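Local coordinates for protein uncharacterized oxidoreductase yvaA (Bacillus subtilis subsp. subtilis, PDB 3GDO) that catalyses the reversible NADPH-dependent reduction of scyllo-inosose to scyllo-inositol and cannot use NADH in place of NADPH, at residues Y122-T133 against I295-Y306. Residues are numbered along the deposited sequence; the frame is centred on the assembly and turned at random.
Sequences YHNRRWDNDFLT and IPSVNGSYLTYY
Tyr-302 lies against Asn-124 and Asp-128 in this Gfo/Idh/MocA dehydrogenase, where the link from the Rossmann sheet to helix 129-139 runs beside the one from strand 289-295 of the C-terminal alpha/beta domain to helix 303-315. Asn-124 ND2 sits 3.0 Å above the centre of the Tyr-302 ring, with the amide plane tilted 44° to it. At the ring's edge, Tyr-302 OH donates to the syn lone pair of Asp-128 OD1 over 2.6 Å. A phenylalanine in place of Tyr-302 would probably leave Asp-128 OD1 without its hydroxyl donor. The amide is steadied from its other end by Arg-125, whose NH1 reaches Asn-124 OD1 in the guanidinium plane; NH2 of the same arginine forms a salt bridge with Glu-257.

Tyr-122, where the chain leaves the Rossmann sheet, has CG anti to its backbone N (chi1 -168°) and drives the CD1/CE1 edge into the face of Tyr-305 in a T-shaped stack, centroids 5.0 Å apart. Tyr-306 completes the aromatic cluster, and Tyr-305 OH is tied to Ser-120. The Trp-127 indole packs against Thr-304 and Tyr-305: its NE1 meets the methyl CG2 of Thr-304 at 3.4 Å, and one indole face receives Tyr-305 CB, offset toward the rim.

Further along, the backbones are joined by Ser-301 N bonding to Trp-127 O, and Leu-132 CB packs on Val-298 CB. At the far end Thr-133 OG1 accepts from Val-298 N (2.9 Å) while donating to Asn-129 O, 45° above that carbonyl's plane.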
loop_
_atom_site.group_PDB
_atom_site.type_symbol
_atom_site.label_atom_id
_atom_site.label_comp_id
_atom_site.label_asym_id
_atom_site.label_seq_id
_atom_site.Cartn_x
_atom_site.Cartn_y
_atom_site.Cartn_z
ATOM N N TYR B 122 -22.484 2.995 15.924
ATOM C CA TYR B 122 -22.869 3.331 14.548
ATOM C C TYR B 122 -21.665 3.156 13.564
ATOM O O TYR B 122 -21.062 4.161 13.135
ATOM C CB TYR B 122 -23.460 4.765 14.524
ATOM C CG TYR B 122 -24.161 5.169 13.231
ATOM C CD1 TYR B 122 -25.220 4.430 12.755
ATOM C CD2 TYR B 122 -23.732 6.307 12.481
ATOM C CE1 TYR B 122 -25.883 4.795 11.576
ATOM C CE2 TYR B 122 -24.387 6.690 11.282
ATOM C CZ TYR B 122 -25.464 5.918 10.848
ATOM O OH TYR B 122 -26.135 6.182 9.672
ATOM N N HIS B 123 -21.321 1.900 13.236
ATOM C CA HIS B 123 -20.320 1.582 12.200
ATOM C C HIS B 123 -21.029 1.422 10.879
ATOM O O HIS B 123 -21.161 0.313 10.335
ATOM C CB HIS B 123 -19.475 0.351 12.554
ATOM C CG HIS B 123 -18.328 0.667 13.466
ATOM N ND1 HIS B 123 -17.236 1.417 13.060
ATOM C CD2 HIS B 123 -18.119 0.380 14.774
ATOM C CE1 HIS B 123 -16.385 1.534 14.066
ATOM N NE2 HIS B 123 -16.898 0.920 15.124
ATOM N N ASN B 124 -21.518 2.549 10.385
ATOM C CA ASN B 124 -22.394 2.509 9.235
ATOM C C ASN B 124 -21.670 2.290 7.920
ATOM O O ASN B 124 -22.331 2.009 6.942
ATOM C CB ASN B 124 -23.314 3.736 9.163
ATOM C CG ASN B 124 -22.571 5.029 8.896
ATOM O OD1 ASN B 124 -21.439 5.217 9.308
ATOM N ND2 ASN B 124 -23.234 5.940 8.201
ATOM N N ARG B 125 -20.332 2.412 7.897
ATOM C CA ARG B 125 -19.580 2.128 6.655
ATOM C C ARG B 125 -19.674 0.666 6.237
ATOM O O ARG B 125 -19.175 0.315 5.168
ATOM C CB ARG B 125 -18.075 2.522 6.734
ATOM C CG ARG B 125 -17.722 4.003 6.889
ATOM C CD ARG B 125 -18.885 4.911 6.766
ATOM N NE ARG B 125 -18.466 6.283 6.545
ATOM C CZ ARG B 125 -18.934 7.339 7.211
ATOM N NH1 ARG B 125 -19.831 7.207 8.185
ATOM N NH2 ARG B 125 -18.494 8.549 6.900
ATOM N N ARG B 126 -20.290 -0.199 7.051
ATOM C CA ARG B 126 -20.619 -1.534 6.561
ATOM C C ARG B 126 -21.731 -1.445 5.510
ATOM O O ARG B 126 -21.988 -2.424 4.832
ATOM C CB ARG B 126 -21.060 -2.494 7.659
ATOM C CG ARG B 126 -20.007 -2.821 8.712
ATOM C CD ARG B 126 -20.574 -3.813 9.723
ATOM N NE ARG B 126 -19.724 -3.902 10.899
ATOM C CZ ARG B 126 -19.971 -4.668 11.958
ATOM N NH1 ARG B 126 -21.062 -5.449 12.021
ATOM N NH2 ARG B 126 -19.126 -4.641 12.979
ATOM N N TRP B 127 -22.410 -0.306 5.413
ATOM C CA TRP B 127 -23.452 -0.118 4.353
ATOM C C TRP B 127 -23.069 0.938 3.292
ATOM O O TRP B 127 -23.941 1.479 2.592
ATOM C CB TRP B 127 -24.882 0.072 4.965
ATOM C CG TRP B 127 -25.294 -1.165 5.787
ATOM C CD1 TRP B 127 -25.994 -2.282 5.343
ATOM C CD2 TRP B 127 -24.979 -1.417 7.165
ATOM N NE1 TRP B 127 -26.105 -3.204 6.359
ATOM C CE2 TRP B 127 -25.500 -2.698 7.487
ATOM C CE3 TRP B 127 -24.266 -0.699 8.147
ATOM C CZ2 TRP B 127 -25.355 -3.263 8.749
ATOM C CZ3 TRP B 127 -24.127 -1.261 9.408
ATOM C CH2 TRP B 127 -24.683 -2.527 9.701
ATOM N N ASP B 128 -21.762 1.224 3.178
ATOM C CA ASP B 128 -21.198 2.001 2.060
ATOM C C ASP B 128 -21.339 1.198 0.759
ATOM O O ASP B 128 -21.234 -0.046 0.776
ATOM C CB ASP B 128 -19.707 2.301 2.290
ATOM C CG ASP B 128 -19.471 3.550 3.114
ATOM O OD1 ASP B 128 -20.433 4.097 3.693
ATOM O OD2 ASP B 128 -18.299 4.023 3.181
ATOM N N ASN B 129 -21.604 1.892 -0.360
ATOM C CA ASN B 129 -21.738 1.176 -1.640
ATOM C C ASN B 129 -20.594 0.209 -1.958
ATOM O O ASN B 129 -20.826 -0.977 -2.234
ATOM C CB ASN B 129 -22.059 2.115 -2.829
ATOM C CG ASN B 129 -21.202 3.394 -2.896
ATOM O OD1 ASN B 129 -20.045 3.488 -2.404
ATOM N ND2 ASN B 129 -21.774 4.389 -3.540
ATOM N N ASP B 130 -19.354 0.706 -1.894
ATOM C CA ASP B 130 -18.194 -0.105 -2.260
ATOM C C ASP B 130 -18.098 -1.360 -1.402
ATOM O O ASP B 130 -17.914 -2.477 -1.929
ATOM C CB ASP B 130 -16.886 0.724 -2.223
ATOM C CG ASP B 130 -16.792 1.674 -1.014
ATOM O OD1 ASP B 130 -17.401 1.382 0.049
ATOM O OD2 ASP B 130 -16.086 2.728 -1.113
ATOM N N PHE B 131 -18.228 -1.188 -0.084
ATOM C CA PHE B 131 -18.161 -2.321 0.820
ATOM C C PHE B 131 -19.288 -3.331 0.558
ATOM O O PHE B 131 -19.063 -4.531 0.583
ATOM C CB PHE B 131 -18.135 -1.876 2.283
ATOM C CG PHE B 131 -17.780 -2.985 3.231
ATOM C CD1 PHE B 131 -16.509 -3.510 3.258
ATOM C CD2 PHE B 131 -18.721 -3.499 4.104
ATOM C CE1 PHE B 131 -16.185 -4.542 4.112
ATOM C CE2 PHE B 131 -18.419 -4.538 4.960
ATOM C CZ PHE B 131 -17.139 -5.055 4.982
ATOM N N LEU B 132 -20.475 -2.843 0.250
ATOM C CA LEU B 132 -21.576 -3.729 -0.043
ATOM C C LEU B 132 -21.244 -4.528 -1.288
ATOM O O LEU B 132 -21.526 -5.732 -1.339
ATOM C CB LEU B 132 -22.895 -2.954 -0.222
ATOM C CG LEU B 132 -23.551 -2.476 1.091
ATOM C CD1 LEU B 132 -24.885 -1.813 0.762
ATOM C CD2 LEU B 132 -23.723 -3.629 2.137
ATOM N N THR B 133 -20.648 -3.849 -2.272
ATOM C CA THR B 133 -20.254 -4.483 -3.540
ATOM C C THR B 133 -19.273 -5.636 -3.302
ATOM O O THR B 133 -19.513 -6.751 -3.771
ATOM C CB THR B 133 -19.678 -3.451 -4.486
ATOM O OG1 THR B 133 -20.610 -2.370 -4.597
ATOM C CG2 THR B 133 -19.324 -4.060 -5.879
ATOM N N ILE B 295 -17.654 -3.663 -12.432
ATOM C CA ILE B 295 -18.773 -4.090 -11.566
ATOM C C ILE B 295 -19.607 -2.893 -11.076
ATOM O O ILE B 295 -19.107 -2.072 -10.290
ATOM C CB ILE B 295 -18.290 -4.898 -10.336
ATOM C CG1 ILE B 295 -17.300 -6.002 -10.740
ATOM C CG2 ILE B 295 -19.473 -5.471 -9.552
ATOM C CD1 ILE B 295 -17.896 -7.141 -11.576
ATOM N N PRO B 296 -20.875 -2.769 -11.548
ATOM C CA PRO B 296 -21.692 -1.658 -11.028
ATOM C C PRO B 296 -21.892 -1.841 -9.518
ATOM O O PRO B 296 -22.191 -2.936 -9.070
ATOM C CB PRO B 296 -23.026 -1.775 -11.819
ATOM C CG PRO B 296 -22.683 -2.661 -13.029
ATOM C CD PRO B 296 -21.627 -3.613 -12.504
ATOM N N SER B 297 -21.649 -0.789 -8.740
ATOM C CA SER B 297 -21.677 -0.899 -7.281
ATOM C C SER B 297 -23.105 -1.121 -6.759
ATOM O O SER B 297 -24.037 -0.525 -7.275
ATOM C CB SER B 297 -21.091 0.375 -6.656
ATOM O OG SER B 297 -19.841 0.728 -7.235
ATOM N N VAL B 298 -23.278 -1.978 -5.757
ATOM C CA VAL B 298 -24.548 -2.058 -4.993
ATOM C C VAL B 298 -24.781 -0.674 -4.375
ATOM O O VAL B 298 -23.824 -0.052 -3.916
ATOM C CB VAL B 298 -24.444 -3.083 -3.853
ATOM C CG1 VAL B 298 -25.725 -3.105 -2.993
ATOM C CG2 VAL B 298 -24.150 -4.467 -4.407
ATOM N N ASN B 299 -26.013 -0.179 -4.395
ATOM C CA ASN B 299 -26.345 1.105 -3.779
ATOM C C ASN B 299 -26.003 1.107 -2.285
ATOM O O ASN B 299 -26.208 0.126 -1.622
ATOM C CB ASN B 299 -27.828 1.477 -4.018
ATOM C CG ASN B 299 -28.094 1.935 -5.467
ATOM O OD1 ASN B 299 -27.504 1.395 -6.398
ATOM N ND2 ASN B 299 -28.965 2.927 -5.652
ATOM N N GLY B 300 -25.439 2.195 -1.774
ATOM C CA GLY B 300 -25.177 2.300 -0.334
ATOM C C GLY B 300 -26.510 2.427 0.404
ATOM O O GLY B 300 -27.467 3.024 -0.134
ATOM N N SER B 301 -26.581 1.895 1.622
ATOM C CA SER B 301 -27.874 1.765 2.341
ATOM C C SER B 301 -27.744 1.971 3.848
ATOM O O SER B 301 -27.856 1.004 4.619
ATOM C CB SER B 301 -28.441 0.365 2.054
ATOM O OG SER B 301 -29.735 0.214 2.596
ATOM N N TYR B 302 -27.474 3.206 4.280
ATOM C CA TYR B 302 -27.295 3.475 5.709
ATOM C C TYR B 302 -28.603 3.216 6.498
ATOM O O TYR B 302 -28.558 2.921 7.685
ATOM C CB TYR B 302 -26.831 4.926 5.983
ATOM C CG TYR B 302 -25.363 5.268 5.626
ATOM C CD1 TYR B 302 -24.416 4.270 5.373
ATOM C CD2 TYR B 302 -24.946 6.591 5.576
ATOM C CE1 TYR B 302 -23.089 4.595 5.059
ATOM C CE2 TYR B 302 -23.595 6.946 5.264
ATOM C CZ TYR B 302 -22.693 5.943 5.002
ATOM O OH TYR B 302 -21.388 6.264 4.715
ATOM N N LEU B 303 -29.744 3.366 5.832
ATOM C CA LEU B 303 -31.064 3.046 6.428
ATOM C C LEU B 303 -31.073 1.658 7.024
ATOM O O LEU B 303 -31.731 1.421 8.064
ATOM C CB LEU B 303 -32.186 3.143 5.391
ATOM C CG LEU B 303 -32.521 4.549 4.869
ATOM C CD1 LEU B 303 -33.667 4.465 3.815
ATOM C CD2 LEU B 303 -32.898 5.484 6.057
ATOM N N THR B 304 -30.337 0.744 6.380
ATOM C CA THR B 304 -30.336 -0.647 6.791
ATOM C C THR B 304 -29.924 -0.781 8.262
ATOM O O THR B 304 -30.558 -1.553 8.998
ATOM C CB THR B 304 -29.480 -1.542 5.831
ATOM O OG1 THR B 304 -29.988 -1.410 4.499
ATOM C CG2 THR B 304 -29.487 -3.015 6.224
ATOM N N TYR B 305 -28.905 -0.027 8.709
ATOM C CA TYR B 305 -28.534 -0.058 10.123
ATOM C C TYR B 305 -29.778 0.249 11.003
ATOM O O TYR B 305 -30.046 -0.439 11.990
ATOM C CB TYR B 305 -27.414 0.936 10.440
ATOM C CG TYR B 305 -27.092 1.046 11.912
ATOM C CD1 TYR B 305 -26.088 0.270 12.473
ATOM C CD2 TYR B 305 -27.761 1.932 12.730
ATOM C CE1 TYR B 305 -25.767 0.362 13.796
ATOM C CE2 TYR B 305 -27.443 2.025 14.070
ATOM C CZ TYR B 305 -26.455 1.234 14.592
ATOM O OH TYR B 305 -26.117 1.308 15.915
ATOM N N TYR B 306 -30.547 1.265 10.644
ATOM C CA TYR B 306 -31.657 1.608 11.522
ATOM C C TYR B 306 -32.889 0.677 11.415
ATOM O O TYR B 306 -33.598 0.508 12.388
ATOM C CB TYR B 306 -32.021 3.101 11.430
ATOM C CG TYR B 306 -31.146 3.966 12.329
ATOM C CD1 TYR B 306 -31.182 3.808 13.702
ATOM C CD2 TYR B 306 -30.285 4.949 11.797
ATOM C CE1 TYR B 306 -30.376 4.575 14.545
ATOM C CE2 TYR B 306 -29.491 5.755 12.628
ATOM C CZ TYR B 306 -29.535 5.554 13.995
ATOM O OH TYR B 306 -28.793 6.317 14.863
#